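Local coordinates for Blr6230 protein (Bradyrhizobium diazoefficiens USDA 110, PDB 5NGG) that probably hydrolyses beta-lactam antibiotics, as a subclass B3 metallo-beta-lactamase with zinc ions in its active site, at residues Leu96-Leu104 with His177-Glu185; Ile60-Met69 with Thr163-Ala171. All blocks are in the same frame, centred on the assembly; numbering follows the deposited sequence. Where two conformers were deposited one is given.

Contact 1: Leu96-Leu104 with His177-Glu185; sequences LILNTHAHL and HSPGCTSWE. With ZN (zinc ion), chain D.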
ATOM      1  N   LEU A  96      -1.209  -1.656 -16.110  0.70 10.38           N
ATOM      2  CA  LEU A  96      -0.899  -0.581 -15.172  0.70 10.76           C
ATOM      3  C   LEU A  96      -0.418  -1.171 -13.870  0.70  9.86           C
ATOM      4  O   LEU A  96      -0.895  -2.233 -13.425  0.70  9.24           O
ATOM      5  CB  LEU A  96      -2.102   0.308 -14.843  0.70 11.10           C
ATOM      6  CG  LEU A  96      -2.744   1.079 -15.989  0.70 11.74           C
ATOM      7  CD1 LEU A  96      -4.003   1.779 -15.503  0.70 11.82           C
ATOM      8  CD2 LEU A  96      -1.768   2.078 -16.587  0.70 11.67           C
ATOM      9  N   ILE A  97       0.527  -0.449 -13.284  1.00 10.05           N
ATOM     10  CA  ILE A  97       1.015  -0.709 -11.932  1.00  9.16           C
ATOM     11  C   ILE A  97       0.738   0.565 -11.134  1.00  8.47           C
ATOM     12  O   ILE A  97       1.160   1.660 -11.535  1.00  9.49           O
ATOM     13  CB  ILE A  97       2.513  -1.006 -11.910  1.00 10.55           C
ATOM     14  CG1 ILE A  97       2.852  -2.189 -12.826  1.00 12.40           C
ATOM     15  CG2 ILE A  97       2.963  -1.275 -10.486  1.00 11.35           C
ATOM     16  CD1 ILE A  97       4.335  -2.366 -13.099  1.00 15.16           C
ATOM     17  N   LEU A  98       0.019   0.418 -10.019  1.00  7.28           N
ATOM     18  CA  LEU A  98      -0.239   1.532  -9.109  1.00  7.44           C
ATOM     19  C   LEU A  98       0.537   1.298  -7.822  1.00  7.10           C
ATOM     20  O   LEU A  98       0.724   0.159  -7.393  1.00  7.89           O
ATOM     21  CB  LEU A  98      -1.736   1.638  -8.786  1.00  7.81           C
ATOM     22  CG  LEU A  98      -2.575   2.473  -9.765  1.00 11.28           C
ATOM     23  CD1 LEU A  98      -2.330   2.228 -11.219  1.00 13.22           C
ATOM     24  CD2 LEU A  98      -4.039   2.372  -9.405  1.00 12.20           C
ATOM     25  N   ASN A  99       0.973   2.398  -7.224  1.00  7.70           N
ATOM     26  CA  ASN A  99       1.674   2.352  -5.944  1.00  7.95           C
ATOM     27  C   ASN A  99       0.873   3.084  -4.884  1.00  7.61           C
ATOM     28  O   ASN A  99       0.345   4.174  -5.140  1.00  8.31           O
ATOM     29  CB  ASN A  99       3.047   3.008  -6.113  1.00  8.34           C
ATOM     30  CG  ASN A  99       4.014   2.875  -4.900  1.00  8.40           C
ATOM     31  OD1 ASN A  99       4.809   3.792  -4.682  1.00 10.55           O
ATOM     32  ND2 ASN A  99       4.022   1.759  -4.187  1.00  8.16           N
ATOM     33  N   THR A 100       0.848   2.515  -3.683  1.00  7.45           N
ATOM     34  CA  THR A 100       0.361   3.230  -2.494  1.00  8.18           C
ATOM     35  C   THR A 100       1.456   4.172  -1.976  1.00  7.40           C
ATOM     36  O   THR A 100       1.247   5.370  -1.808  1.00  9.79           O
ATOM     37  CB  THR A 100      -0.042   2.276  -1.355  1.00  9.57           C
ATOM     38  OG1 THR A 100       1.011   1.338  -1.106  1.00 10.79           O
ATOM     39  CG2 THR A 100      -1.370   1.590  -1.675  1.00 10.34           C
ATOM     40  N   HIS A 101       2.648   3.643  -1.717  1.00  7.80           N
ATOM     41  CA  HIS A 101       3.747   4.510  -1.259  1.00  7.86           C
ATOM     42  C   HIS A 101       5.092   3.866  -1.549  1.00  6.86           C
ATOM     43  O   HIS A 101       5.223   2.651  -1.658  1.00  7.06           O
ATOM     44  CB  HIS A 101       3.610   4.894   0.216  1.00  7.99           C
ATOM     45  CG  HIS A 101       3.972   3.797   1.162  1.00  7.14           C
ATOM     46  ND1 HIS A 101       3.052   2.939   1.728  1.00  9.43           N
ATOM     47  CD2 HIS A 101       5.163   3.471   1.709  1.00  7.33           C
ATOM     48  CE1 HIS A 101       3.672   2.101   2.541  1.00  8.34           C
ATOM     49  NE2 HIS A 101       4.962   2.383   2.531  1.00  7.52           N
ATOM     50  N   ALA A 102       6.102   4.717  -1.652  1.00  7.12           N
ATOM     51  CA  ALA A 102       7.377   4.342  -2.259  1.00  7.65           C
ATOM     52  C   ALA A 102       8.429   3.897  -1.236  1.00  8.10           C
ATOM     53  O   ALA A 102       9.457   4.540  -1.088  1.00 11.05           O
ATOM     54  CB  ALA A 102       7.881   5.505  -3.088  1.00  8.82           C
ATOM     55  N   HIS A 103       8.180   2.785  -0.554  1.00  6.74           N
ATOM     56  CA  HIS A 103       9.161   2.084   0.274  1.00  6.40           C
ATOM     57  C   HIS A 103       9.421   0.707  -0.310  1.00  5.91           C
ATOM     58  O   HIS A 103       8.539   0.130  -0.955  1.00  6.24           O
ATOM     59  CB  HIS A 103       8.673   1.918   1.717  1.00  6.79           C
ATOM     60  CG  HIS A 103       8.589   3.185   2.485  1.00  7.26           C
ATOM     61  ND1 HIS A 103       7.790   3.300   3.592  1.00  7.26           N
ATOM     62  CD2 HIS A 103       9.225   4.374   2.336  1.00  8.33           C
ATOM     63  CE1 HIS A 103       7.936   4.508   4.102  1.00  7.72           C
ATOM     64  NE2 HIS A 103       8.799   5.182   3.358  1.00  8.21           N
ATOM     65  N   LEU A 104      10.629   0.195  -0.076  1.00  6.58           N
ATOM     66  CA  LEU A 104      11.094  -1.042  -0.734  1.00  6.44           C
ATOM     67  C   LEU A 104      10.208  -2.261  -0.525  1.00  6.10           C
ATOM     68  O   LEU A 104      10.210  -3.141  -1.359  1.00  6.68           O
ATOM     69  CB  LEU A 104      12.518  -1.395  -0.331  1.00  7.51           C
ATOM     70  CG  LEU A 104      12.768  -2.125   0.980  1.00  8.34           C
ATOM     71  CD1 LEU A 104      14.182  -2.708   1.005  1.00  9.84           C
ATOM     72  CD2 LEU A 104      12.536  -1.219   2.164  1.00  9.52           C
ATOM     73  N   HIS A 177       3.193   8.832   6.032  1.00  8.27           N
ATOM     74  CA  HIS A 177       4.063   7.674   6.030  1.00  8.15           C
ATOM     75  C   HIS A 177       5.126   7.804   4.899  1.00  8.15           C
ATOM     76  O   HIS A 177       6.264   7.342   5.060  1.00  7.95           O
ATOM     77  CB  HIS A 177       3.218   6.390   5.917  1.00  8.42           C
ATOM     78  CG  HIS A 177       4.025   5.139   5.930  1.00  7.58           C
ATOM     79  ND1 HIS A 177       4.450   4.515   7.079  1.00  7.76           N
ATOM     80  CD2 HIS A 177       4.521   4.421   4.908  1.00  7.41           C
ATOM     81  CE1 HIS A 177       5.152   3.437   6.746  1.00  7.91           C
ATOM     82  NE2 HIS A 177       5.226   3.368   5.437  1.00  7.49           N
ATOM     83  N   SER A 178       4.734   8.399   3.771  0.70  7.96           N
ATOM     84  CA  SER A 178       5.676   8.893   2.770  0.70  7.97           C
ATOM     85  C   SER A 178       5.112  10.212   2.253  0.70  8.15           C
ATOM     86  O   SER A 178       3.913  10.478   2.417  0.70  8.78           O
ATOM     87  CB  SER A 178       5.858   7.892   1.622  0.70  8.16           C
ATOM     88  OG  SER A 178       4.724   7.896   0.754  0.70  8.35           O
ATOM     89  N   PRO A 179       5.944  11.030   1.601  1.00  9.24           N
ATOM     90  CA  PRO A 179       5.426  12.324   1.149  1.00 10.72           C
ATOM     91  C   PRO A 179       4.350  12.235   0.064  1.00 10.46           C
ATOM     92  O   PRO A 179       3.482  13.116  -0.011  1.00 12.46           O
ATOM     93  CB  PRO A 179       6.681  13.079   0.683  1.00 13.20           C
ATOM     94  CG  PRO A 179       7.676  12.020   0.407  1.00 14.35           C
ATOM     95  CD  PRO A 179       7.405  10.928   1.398  1.00 11.10           C
ATOM     96  N   GLY A 180       4.430  11.198  -0.757  1.00  9.34           N
ATOM     97  CA  GLY A 180       3.500  10.984  -1.866  1.00  9.46           C
ATOM     98  C   GLY A 180       2.531   9.832  -1.661  1.00  9.20           C
ATOM     99  O   GLY A 180       1.916   9.386  -2.631  1.00  9.92           O
ATOM    100  N   CYS A 181       2.342   9.406  -0.410  1.00  8.72           N
ATOM    101  CA  CYS A 181       1.461   8.289  -0.058  1.00  8.22           C
ATOM    102  C   CYS A 181       0.048   8.560  -0.632  1.00  8.44           C
ATOM    103  O   CYS A 181      -0.537   9.634  -0.347  1.00  9.90           O
ATOM    104  CB  CYS A 181       1.435   8.217   1.478  1.00  9.91           C
ATOM    105  SG  CYS A 181       1.156   6.638   2.317  1.00 11.54           S
ATOM    106  N   THR A 182      -0.433   7.615  -1.443  1.00  7.96           N
ATOM    107  CA  THR A 182      -1.686   7.760  -2.179  1.00  8.38           C
ATOM    108  C   THR A 182      -2.587   6.591  -1.842  1.00  7.53           C
ATOM    109  O   THR A 182      -2.222   5.427  -2.027  1.00  8.69           O
ATOM    110  CB  THR A 182      -1.415   7.803  -3.687  1.00  9.36           C
ATOM    111  OG1 THR A 182      -0.526   8.904  -3.971  1.00 11.07           O
ATOM    112  CG2 THR A 182      -2.699   7.986  -4.485  1.00 10.20           C
ATOM    113  N   SER A 183      -3.775   6.904  -1.357  1.00  7.73           N
ATOM    114  CA  SER A 183      -4.821   5.921  -1.112  1.00  7.55           C
ATOM    115  C   SER A 183      -5.762   5.895  -2.307  1.00  7.99           C
ATOM    116  O   SER A 183      -6.169   6.935  -2.803  1.00 11.07           O
ATOM    117  CB  SER A 183      -5.585   6.270   0.165  1.00  8.57           C
ATOM    118  OG  SER A 183      -4.718   6.222   1.304  1.00  9.00           O
ATOM    119  N   TRP A 184      -6.082   4.698  -2.790  1.00  7.28           N
ATOM    120  CA  TRP A 184      -6.818   4.555  -4.046  1.00  7.66           C
ATOM    121  C   TRP A 184      -8.239   4.041  -3.798  1.00  7.95           C
ATOM    122  O   TRP A 184      -8.417   3.010  -3.157  1.00  8.31           O
ATOM    123  CB  TRP A 184      -6.079   3.558  -4.936  1.00  8.01           C
ATOM    124  CG  TRP A 184      -4.752   4.022  -5.441  1.00  8.14           C
ATOM    125  CD1 TRP A 184      -3.514   3.750  -4.927  1.00  8.58           C
ATOM    126  CD2 TRP A 184      -4.539   4.870  -6.560  1.00  8.80           C
ATOM    127  NE1 TRP A 184      -2.553   4.354  -5.672  1.00  9.09           N
ATOM    128  CE2 TRP A 184      -3.148   5.046  -6.693  1.00  8.51           C
ATOM    129  CE3 TRP A 184      -5.388   5.483  -7.491  1.00  9.36           C
ATOM    130  CZ2 TRP A 184      -2.589   5.793  -7.737  1.00  9.84           C
ATOM    131  CZ3 TRP A 184      -4.842   6.227  -8.487  1.00 10.56           C
ATOM    132  CH2 TRP A 184      -3.452   6.365  -8.625  1.00 10.37           C
ATOM    133  N   GLU A 185      -9.227   4.769  -4.314  1.00  8.59           N
ATOM    134  CA  GLU A 185     -10.632   4.409  -4.130  1.00  9.02           C
ATOM    135  C   GLU A 185     -11.213   3.803  -5.406  1.00  8.80           C
ATOM    136  O   GLU A 185     -10.966   4.284  -6.512  1.00 10.00           O
ATOM    137  CB  GLU A 185     -11.418   5.654  -3.751  1.00  9.73           C
ATOM    138  CG  GLU A 185     -12.891   5.417  -3.498  1.00 13.71           C
ATOM    139  CD  GLU A 185     -13.644   6.677  -3.108  1.00 17.19           C
ATOM    140  OE1 GLU A 185     -13.055   7.797  -3.112  1.00 24.69           O
ATOM    141  OE2 GLU A 185     -14.863   6.529  -2.823  1.00 20.48           O
TER
HETATM  142 ZN    ZN D 302       6.210   2.084   4.149  1.00  7.71          ZN
HETATM  143  O   HOH W   1       8.915   7.814   4.406  1.00  9.63           O
HETATM  144  O   HOH W   2       6.662   0.315   4.463  1.00  7.07           O

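Contact 2: Ile60-Met69 with Thr163-Ala171; sequences IKTSQGLILM and TLGDTTLTA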
ATOM      1  N   ILE A  60      -6.215  -6.378  -9.885  1.00  7.65           N
ATOM      2  CA  ILE A  60      -7.557  -5.912 -10.190  1.00  8.13           C
ATOM      3  C   ILE A  60      -7.826  -6.310 -11.643  1.00  8.90           C
ATOM      4  O   ILE A  60      -7.106  -5.894 -12.550  1.00  9.33           O
ATOM      5  CB  ILE A  60      -7.687  -4.394  -9.979  1.00  9.46           C
ATOM      6  CG1 ILE A  60      -7.329  -3.979  -8.540  1.00  9.09           C
ATOM      7  CG2 ILE A  60      -9.105  -3.965 -10.305  1.00 10.53           C
ATOM      8  CD1 ILE A  60      -7.041  -2.508  -8.381  1.00 12.64           C
ATOM      9  N   LYS A  61      -8.827  -7.161 -11.846  1.00  8.91           N
ATOM     10  CA  LYS A  61      -9.131  -7.667 -13.173  1.00  9.83           C
ATOM     11  C   LYS A  61     -10.076  -6.716 -13.893  1.00 10.60           C
ATOM     12  O   LYS A  61     -11.173  -6.460 -13.408  1.00 12.73           O
ATOM     13  CB  LYS A  61      -9.746  -9.053 -13.054  1.00 10.82           C
ATOM     14  CG  LYS A  61      -9.987  -9.735 -14.388  1.00 13.99           C
ATOM     15  CD  LYS A  61     -10.631 -11.101 -14.209  1.00 17.63           C
ATOM     16  CE  LYS A  61     -10.725 -11.875 -15.511  1.00 21.74           C
ATOM     17  NZ  LYS A  61     -11.272 -13.248 -15.312  0.80 24.39           N
ATOM     18  N   THR A  62      -9.647  -6.214 -15.048  1.00 11.69           N
ATOM     19  CA  THR A  62     -10.469  -5.333 -15.859  1.00 12.34           C
ATOM     20  C   THR A  62     -10.744  -5.989 -17.212  1.00 12.84           C
ATOM     21  O   THR A  62     -10.102  -6.957 -17.625  1.00 14.88           O
ATOM     22  CB  THR A  62      -9.825  -3.937 -16.093  1.00 12.43           C
ATOM     23  OG1 THR A  62      -8.976  -3.981 -17.247  1.00 12.75           O
ATOM     24  CG2 THR A  62      -9.069  -3.447 -14.846  1.00 12.41           C
ATOM     25  N   SER A  63     -11.665  -5.379 -17.940  1.00 13.73           N
ATOM     26  CA  SER A  63     -11.991  -5.809 -19.282  1.00 15.63           C
ATOM     27  C   SER A  63     -10.835  -5.609 -20.279  1.00 16.06           C
ATOM     28  O   SER A  63     -10.925  -6.115 -21.387  1.00 18.05           O
ATOM     29  CB  SER A  63     -13.215  -5.037 -19.776  1.00 16.36           C
ATOM     30  OG  SER A  63     -12.936  -3.652 -19.742  1.00 17.34           O
ATOM     31  N   GLN A  64      -9.812  -4.821 -19.944  1.00 15.49           N
ATOM     32  CA  GLN A  64      -8.692  -4.545 -20.862  1.00 17.82           C
ATOM     33  C   GLN A  64      -7.351  -4.928 -20.273  1.00 17.57           C
ATOM     34  O   GLN A  64      -6.305  -4.412 -20.699  1.00 20.38           O
ATOM     35  CB  GLN A  64      -8.705  -3.071 -21.276  1.00 17.69           C
ATOM     36  CG  GLN A  64      -9.915  -2.725 -22.134  1.00 20.02           C
ATOM     37  CD  GLN A  64      -9.863  -3.346 -23.522  0.90 26.00           C
ATOM     38  OE1 GLN A  64      -8.786  -3.588 -24.074  0.90 26.62           O
ATOM     39  NE2 GLN A  64     -11.032  -3.610 -24.091  0.90 26.86           N
ATOM     40  N   GLY A  65      -7.366  -5.827 -19.297  1.00 14.80           N
ATOM     41  CA  GLY A  65      -6.136  -6.296 -18.696  1.00 15.17           C
ATOM     42  C   GLY A  65      -6.146  -6.147 -17.197  1.00 12.48           C
ATOM     43  O   GLY A  65      -7.167  -5.886 -16.595  1.00 13.64           O
ATOM     44  N   LEU A  66      -4.978  -6.323 -16.608  1.00 12.15           N
ATOM     45  CA  LEU A  66      -4.810  -6.327 -15.166  1.00 10.80           C
ATOM     46  C   LEU A  66      -4.168  -5.046 -14.684  1.00  9.66           C
ATOM     47  O   LEU A  66      -3.267  -4.501 -15.334  1.00 11.04           O
ATOM     48  CB  LEU A  66      -3.950  -7.513 -14.697  1.00 10.96           C
ATOM     49  CG  LEU A  66      -4.437  -8.843 -15.250  1.00 13.09           C
ATOM     50  CD1 LEU A  66      -3.493  -9.951 -14.798  1.00 16.08           C
ATOM     51  CD2 LEU A  66      -5.893  -9.116 -14.882  1.00 14.30           C
ATOM     52  N   ILE A  67      -4.636  -4.592 -13.516  1.00  8.61           N
ATOM     53  CA  ILE A  67      -3.952  -3.560 -12.747  1.00  8.28           C
ATOM     54  C   ILE A  67      -3.265  -4.266 -11.578  1.00  7.52           C
ATOM     55  O   ILE A  67      -3.915  -5.031 -10.858  1.00  8.69           O
ATOM     56  CB  ILE A  67      -4.925  -2.488 -12.202  1.00  8.57           C
ATOM     57  CG1 ILE A  67      -5.705  -1.842 -13.354  1.00 10.64           C
ATOM     58  CG2 ILE A  67      -4.163  -1.463 -11.345  1.00  9.67           C
ATOM     59  CD1 ILE A  67      -6.810  -0.916 -12.882  1.00 12.28           C
ATOM     60  N   LEU A  68      -1.970  -4.008 -11.409  1.00  7.08           N
ATOM     61  CA  LEU A  68      -1.234  -4.515 -10.252  1.00  6.68           C
ATOM     62  C   LEU A  68      -1.117  -3.418  -9.230  1.00  6.29           C
ATOM     63  O   LEU A  68      -0.618  -2.325  -9.538  1.00  8.10           O
ATOM     64  CB  LEU A  68       0.165  -4.937 -10.689  1.00  7.63           C
ATOM     65  CG  LEU A  68       1.062  -5.510  -9.601  1.00  8.22           C
ATOM     66  CD1 LEU A  68       0.545  -6.807  -9.028  1.00  9.56           C
ATOM     67  CD2 LEU A  68       2.446  -5.724 -10.158  1.00  9.39           C
ATOM     68  N   MET A  69      -1.606  -3.676  -8.011  1.00  6.41           N
ATOM     69  CA  MET A  69      -1.511  -2.736  -6.876  1.00  6.16           C
ATOM     70  C   MET A  69      -0.358  -3.186  -5.997  1.00  6.10           C
ATOM     71  O   MET A  69      -0.474  -4.176  -5.273  1.00  6.60           O
ATOM     72  CB  MET A  69      -2.814  -2.715  -6.084  1.00  7.17           C
ATOM     73  CG  MET A  69      -2.804  -1.738  -4.914  1.00  8.85           C
ATOM     74  SD  MET A  69      -2.724   0.016  -5.339  0.90  8.94           S
ATOM     75  CE  MET A  69      -4.328   0.239  -6.092  0.90  8.55           C
ATOM     76  N   THR A 163      -7.983   4.979 -15.284  1.00 14.04           N
ATOM     77  CA  THR A 163      -8.912   4.009 -15.883  1.00 15.28           C
ATOM     78  C   THR A 163      -8.160   2.971 -16.714  1.00 15.33           C
ATOM     79  O   THR A 163      -7.277   3.331 -17.502  1.00 19.02           O
ATOM     80  CB  THR A 163      -9.947   4.742 -16.754  1.00 18.49           C
ATOM     81  OG1 THR A 163     -10.709   5.628 -15.932  1.00 18.76           O
ATOM     82  CG2 THR A 163     -10.916   3.790 -17.432  1.00 21.59           C
ATOM     83  N   LEU A 164      -8.512   1.694 -16.534  1.00 15.30           N
ATOM     84  CA  LEU A 164      -8.153   0.632 -17.487  1.00 15.12           C
ATOM     85  C   LEU A 164      -9.429  -0.118 -17.833  1.00 14.12           C
ATOM     86  O   LEU A 164     -10.077  -0.695 -16.948  1.00 15.06           O
ATOM     87  CB  LEU A 164      -7.114  -0.338 -16.909  1.00 14.76           C
ATOM     88  CG  LEU A 164      -6.660  -1.485 -17.843  1.00 14.81           C
ATOM     89  CD1 LEU A 164      -5.919  -0.982 -19.083  1.00 16.98           C
ATOM     90  CD2 LEU A 164      -5.804  -2.500 -17.106  1.00 14.78           C
ATOM     91  N   GLY A 165      -9.824  -0.058 -19.105  1.00 16.64           N
ATOM     92  CA  GLY A 165     -11.034  -0.717 -19.522  1.00 18.50           C
ATOM     93  C   GLY A 165     -12.250  -0.235 -18.754  1.00 17.41           C
ATOM     94  O   GLY A 165     -12.549   0.957 -18.723  1.00 20.86           O
ATOM     95  N   ASP A 166     -12.932  -1.180 -18.115  1.00 17.56           N
ATOM     96  CA  ASP A 166     -14.150  -0.937 -17.338  1.00 17.21           C
ATOM     97  C   ASP A 166     -13.951  -0.489 -15.885  1.00 17.73           C
ATOM     98  O   ASP A 166     -14.930  -0.359 -15.145  1.00 21.65           O
ATOM     99  CB  ASP A 166     -15.036  -2.198 -17.344  1.00 21.76           C
ATOM    100  CG  ASP A 166     -14.349  -3.426 -16.747  1.00 22.33           C
ATOM    101  OD1 ASP A 166     -13.187  -3.346 -16.265  1.00 18.84           O
ATOM    102  OD2 ASP A 166     -14.966  -4.506 -16.812  1.00 28.66           O
ATOM    103  N   THR A 167     -12.707  -0.243 -15.475  1.00 15.05           N
ATOM    104  CA  THR A 167     -12.378  -0.029 -14.069  1.00 13.59           C
ATOM    105  C   THR A 167     -11.655   1.299 -13.865  1.00 13.10           C
ATOM    106  O   THR A 167     -10.686   1.583 -14.538  1.00 14.45           O
ATOM    107  CB  THR A 167     -11.522  -1.203 -13.570  1.00 15.51           C
ATOM    108  OG1 THR A 167     -12.286  -2.411 -13.672  1.00 15.73           O
ATOM    109  CG2 THR A 167     -11.104  -1.033 -12.137  1.00 16.94           C
ATOM    110  N   THR A 168     -12.160   2.099 -12.939  1.00 12.21           N
ATOM    111  CA  THR A 168     -11.560   3.393 -12.600  1.00 12.47           C
ATOM    112  C   THR A 168     -11.241   3.476 -11.104  1.00 12.17           C
ATOM    113  O   THR A 168     -12.078   3.144 -10.239  1.00 13.97           O
ATOM    114  CB  THR A 168     -12.519   4.525 -12.983  1.00 14.81           C
ATOM    115  OG1 THR A 168     -12.721   4.496 -14.394  1.00 16.48           O
ATOM    116  CG2 THR A 168     -11.969   5.902 -12.599  1.00 16.35           C
ATOM    117  N   LEU A 169     -10.042   3.977 -10.796  1.00 10.86           N
ATOM    118  CA  LEU A 169      -9.650   4.269  -9.423  1.00  9.85           C
ATOM    119  C   LEU A 169      -9.418   5.765  -9.286  1.00 10.78           C
ATOM    120  O   LEU A 169      -8.959   6.425 -10.244  1.00 13.41           O
ATOM    121  CB  LEU A 169      -8.387   3.512  -9.004  1.00 10.59           C
ATOM    122  CG  LEU A 169      -8.513   1.982  -9.020  1.00 10.25           C
ATOM    123  CD1 LEU A 169      -7.981   1.373 -10.321  1.00 12.03           C
ATOM    124  CD2 LEU A 169      -7.823   1.366  -7.830  1.00 10.59           C
ATOM    125  N   THR A 170      -9.712   6.292  -8.095  1.00 10.23           N
ATOM    126  CA  THR A 170      -9.507   7.697  -7.772  1.00 10.85           C
ATOM    127  C   THR A 170      -8.391   7.812  -6.730  1.00 10.28           C
ATOM    128  O   THR A 170      -8.411   7.131  -5.697  1.00  9.45           O
ATOM    129  CB  THR A 170     -10.795   8.330  -7.231  1.00 13.55           C
ATOM    130  OG1 THR A 170     -11.814   8.211  -8.225  1.00 15.41           O
ATOM    131  CG2 THR A 170     -10.602   9.805  -6.902  1.00 14.74           C
ATOM    132  N   ALA A 171      -7.406   8.666  -7.012  1.00  9.08           N
ATOM    133  CA  ALA A 171      -6.305   8.949  -6.095  1.00  9.11           C
ATOM    134  C   ALA A 171      -6.742   9.880  -4.987  1.00  9.18           C
ATOM    135  O   ALA A 171      -7.348  10.928  -5.253  1.00 11.25           O
ATOM    136  CB  ALA A 171      -5.143   9.562  -6.863  1.00  9.74           C
TER
HETATM  137  O   HOH W   3     -14.010  -6.587 -14.822  1.00 42.21           O

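Contact 1: Leu96-Leu104 with His177-Glu185
The carbonyl oxygen of T100 takes a hydrogen bond from the backbone N of T182 over 2.8 Å, almost in line and within the carbonyl plane, and the CA-H of C181 adds a weaker contact. At the preceding carbonyl, N99 O is met by W184 NE1 at 3.0 Å with an N-H...O angle of 179°. The oxygen lies in the indole plane, but the donor stands above the plane of the carbonyl. L98 CD2 sits over the centre of the six-membered ring in a CH-pi contact and T182 CG2 packs on the opposite face, so the indole is held at its edge and on both faces.

Beyond this seam the two segments converge on a zinc ion. H101 NE2, H103 ND1 and H177 NE2 each bind it at 2.1 Å, and a water at 1.9 Å is the fourth ligand. H177, its CG anti to the backbone N (chi1 -179°), turns the CD2 edge of its ring onto one face of H101, a T-shaped pair with planes at 76°. H103 NE2 donates to a second water, which in turn donates to H177 O. The carbonyls of C201, disulfide-bonded to C181, and T204 hold the distal nitrogens of H101 and H177. Such second-shell bonds fix the ring rotations and probably strengthen nitrogen donation to the metal, whose water ligand is consistent with a hydrolytic site.

Contact 2: Ile60-Met69 with Thr163-Ala171
I67 and L169 lie alongside one another, pointing opposite ways, with their CD1 methyls 3.6 Å apart. Around this pair lies the close-packed part of the contact. I60 and L169 meet tip to tip, CD1 against CD2, and the bent side chain of M69 swings its CE to the same L169 methyl. L164 reaches in from the neighbouring strand; its CG is anti to the backbone N (chi1 -179°), and its CD2 rests 3.8 Å from I67 CG1 and also touches the backbone of G65. T167 CB lies 3.6 Å from T62 CG2, carrying the apolar layer out to the turns. F199, from strand 193-199, adds its side chain to I60, M69 and L169.

The pieces that meet are two beta hairpins, one from each sheet of the alpha-beta/beta-alpha sandwich of metallo-beta-lactamases. The axes of strands 65-69 and 167-171 come within 10.1 Å, at 23°, a face-to-face arrangement of sheets whose interior is filled by side chains.

At the hairpin ends the chemistry becomes polar, and S63, Q64, G165 and D166 are exposed. D166 OD1 accepts from S63 N at 3.0 Å and from T167 OG1 at 2.9 Å, the two donors approaching from opposite faces of the carboxylate; the return bond, D166 N to S63 OG, is weak. The T62 hydroxyl serves its own turn, accepting from Q64 N in an ST turn and donating to G65 O. G165, at a positive phi in a type II' turn, has no side chain on the side facing S63 and Q64, and Q64 CG lies 3.5 Å from its CA, while the rest of the Q64 side chain leads away. On the outer side, a water donates to both K61 O and D166 OD2, with K61 O also receiving a hydrogen bond from N46.

The two contacts join the same pair of sheets at different depths. Contact 1 is wholly buried near the centre of the chain, where strand 94-98 leads into one metal-binding loop and strand 182-190 follows another; contact 2 lies toward one end, half interior and half surface. They share a framework: L98 N probably hydrogen-bonds to L68 O across neighbouring strands of one sheet, as T170 N does to E185 O in the other, and W184 CZ3 packs on A171 CB of the adjacent strand. As an example of chemistry following place, directed bonds and metal coordination dominate contact 1, whereas contact 2 combines undirected methyl packing inside with carboxylate, hydroxyl and water bonds at its turns.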